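Local atomic coordinates of IAA acetyltransferase (Bacillus cereus ATCC 14579, PDB entry 1Y9K), a protein that probably acts as an N-acetyltransferase of the GNAT family, transferring an acetyl group to an amine. Residues M62-I67 / R84-T89. Sequence-based numbering, arbitrary orientation.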
loop_
_atom_site.group_PDB
_atom_site.type_symbol
_atom_site.label_atom_id
_atom_site.label_comp_id
_atom_site.label_asym_id
_atom_site.label_seq_id
_atom_site.Cartn_x
_atom_site.Cartn_y
_atom_site.Cartn_z
HETATM N N MSE A 62 7.826 -3.190 -9.468
HETATM C CA MSE A 62 6.482 -2.813 -9.045
HETATM C C MSE A 62 6.524 -2.020 -7.731
HETATM O O MSE A 62 7.458 -2.157 -6.924
HETATM C CB MSE A 62 5.547 -4.032 -8.945
HETATM C CG MSE A 62 5.142 -4.609 -10.326
HETATM SE SE MSE A 62 3.867 -5.904 -10.421
HETATM C CE MSE A 62 4.375 -7.091 -9.255
ATOM N N GLU A 63 5.518 -1.171 -7.544
ATOM C CA GLU A 63 5.333 -0.466 -6.301
ATOM C C GLU A 63 3.939 -0.700 -5.742
ATOM O O GLU A 63 2.959 -0.651 -6.484
ATOM C CB GLU A 63 5.540 1.029 -6.496
ATOM C CG GLU A 63 5.488 1.794 -5.179
ATOM C CD GLU A 63 5.927 3.237 -5.304
ATOM O OE1 GLU A 63 6.586 3.598 -6.311
ATOM O OE2 GLU A 63 5.609 4.009 -4.372
ATOM N N ILE A 64 3.863 -0.943 -4.433
ATOM C CA ILE A 64 2.593 -0.931 -3.708
ATOM C C ILE A 64 2.127 0.515 -3.522
ATOM O O ILE A 64 2.639 1.240 -2.665
ATOM C CB ILE A 64 2.689 -1.659 -2.356
ATOM C CG1 ILE A 64 3.192 -3.096 -2.575
ATOM C CG2 ILE A 64 1.328 -1.675 -1.690
ATOM C CD1 ILE A 64 3.733 -3.795 -1.333
HETATM N N MSE A 65 1.177 0.933 -4.357
HETATM C CA MSE A 65 0.739 2.337 -4.409
HETATM C C MSE A 65 -0.245 2.670 -3.312
HETATM O O MSE A 65 -0.437 3.839 -2.954
HETATM C CB MSE A 65 0.101 2.661 -5.762
HETATM C CG MSE A 65 1.053 2.590 -6.963
HETATM SE SE MSE A 65 2.575 3.548 -6.788
HETATM C CE MSE A 65 1.941 5.199 -6.574
ATOM N N ASN A 66 -0.886 1.634 -2.799
ATOM C CA ASN A 66 -1.900 1.761 -1.772
ATOM C C ASN A 66 -2.043 0.403 -1.135
ATOM O O ASN A 66 -2.086 -0.613 -1.827
ATOM C CB ASN A 66 -3.237 2.214 -2.381
ATOM C CG ASN A 66 -4.241 2.679 -1.336
ATOM O OD1 ASN A 66 -4.512 1.975 -0.361
ATOM N ND2 ASN A 66 -4.824 3.850 -1.556
ATOM N N ILE A 67 -2.058 0.389 0.190
ATOM C CA ILE A 67 -2.366 -0.808 0.962
ATOM C C ILE A 67 -3.201 -0.360 2.169
ATOM O O ILE A 67 -2.860 0.614 2.834
ATOM C CB ILE A 67 -1.089 -1.617 1.342
ATOM C CG1 ILE A 67 -1.446 -2.858 2.162
ATOM C CG2 ILE A 67 -0.048 -0.738 2.047
ATOM C CD1 ILE A 67 -0.403 -3.958 2.078
ATOM N N ARG A 84 2.821 -10.140 2.112
ATOM C CA ARG A 84 3.272 -11.442 1.607
ATOM C C ARG A 84 2.716 -11.699 0.200
ATOM O O ARG A 84 3.466 -12.086 -0.702
ATOM C CB ARG A 84 2.847 -12.591 2.544
ATOM C CG ARG A 84 3.553 -12.650 3.919
ATOM C CD ARG A 84 3.480 -14.067 4.552
ATOM N NE ARG A 84 2.235 -14.351 5.294
ATOM C CZ ARG A 84 1.121 -14.876 4.769
ATOM N NH1 ARG A 84 0.062 -15.098 5.543
ATOM N NH2 ARG A 84 1.046 -15.180 3.475
ATOM N N HIS A 85 1.414 -11.453 0.020
ATOM C CA HIS A 85 0.724 -11.675 -1.262
ATOM C C HIS A 85 1.203 -10.740 -2.374
ATOM O O HIS A 85 1.351 -11.172 -3.523
ATOM C CB HIS A 85 -0.793 -11.554 -1.085
ATOM C CG HIS A 85 -1.597 -12.084 -2.237
ATOM N ND1 HIS A 85 -1.674 -11.444 -3.455
ATOM C CD2 HIS A 85 -2.401 -13.171 -2.335
ATOM C CE1 HIS A 85 -2.475 -12.119 -4.260
ATOM N NE2 HIS A 85 -2.932 -13.170 -3.604
ATOM N N ALA A 86 1.434 -9.470 -2.037
ATOM C CA ALA A 86 2.020 -8.512 -2.978
ATOM C C ALA A 86 3.393 -8.973 -3.484
ATOM O O ALA A 86 3.656 -8.929 -4.695
ATOM C CB ALA A 86 2.107 -7.124 -2.356
ATOM N N VAL A 87 4.251 -9.416 -2.554
ATOM C CA VAL A 87 5.591 -9.930 -2.867
ATOM C C VAL A 87 5.502 -11.112 -3.842
ATOM O O VAL A 87 6.197 -11.130 -4.870
ATOM C CB VAL A 87 6.372 -10.353 -1.576
ATOM C CG1 VAL A 87 7.670 -11.094 -1.914
ATOM C CG2 VAL A 87 6.660 -9.141 -0.671
ATOM N N GLU A 88 4.640 -12.082 -3.517
ATOM C CA GLU A 88 4.440 -13.269 -4.351
ATOM C C GLU A 88 3.870 -12.940 -5.726
ATOM O O GLU A 88 4.277 -13.523 -6.724
ATOM C CB GLU A 88 3.568 -14.318 -3.640
ATOM C CG GLU A 88 4.294 -15.057 -2.510
ATOM C CD GLU A 88 5.718 -15.473 -2.891
ATOM O OE1 GLU A 88 5.863 -16.336 -3.789
ATOM O OE2 GLU A 88 6.688 -14.936 -2.294
ATOM N N THR A 89 2.937 -11.999 -5.768
ATOM C CA THR A 89 2.352 -11.556 -7.026
ATOM C C THR A 89 3.407 -10.897 -7.912
ATOM O O THR A 89 3.433 -11.115 -9.122
ATOM C CB THR A 89 1.183 -10.606 -6.761
ATOM O OG1 THR A 89 0.206 -11.293 -5.973
ATOM C CG2 THR A 89 0.550 -10.128 -8.055
#
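In the beta-alpha-beta unit of the GNAT fold (strand 61-69, helix 78-92, strand 97-103), this contact packs the first strand against the helix. Ile-64 of the strand meets Ala-86 on the buried side of the helix. The CD1 methyl of Ile-64 lies 3.8 Å from CB of Ala-86, and CG1 follows at 4.2 Å. CG1 stands anti to the carbonyl carbon of Ile-64 (chi1 -56°), and this sends the ethyl branch to the helix. The methyl of Ala-86 is small, consistent with the close approach of the backbones, where the CA atoms of Ile-64 and Ala-86 are 7.6 Å apart. Ile-64 also touches Leu-83, Leu-54 and Val-100, which extend this apolar layer along the helix and over the neighbouring strands.

Two residues earlier, selenomethionine Met-62 reaches the next turn of the helix. Its chain bends at chi3 (-50°) and brings the CE methyl to 4.1 Å from the backbone O of Thr-89. This is a loose van der Waals approach, and no hydrogen bond joins the two segments.

The hydroxyl of Thr-89 turns back to its own helix. Its OG1 donates to His-85 O at 2.7 Å, from above the carbonyl plane. Thr-89 N bonds the same oxygen at 2.9 Å from the opposite face, so His-85 O is held by two donors.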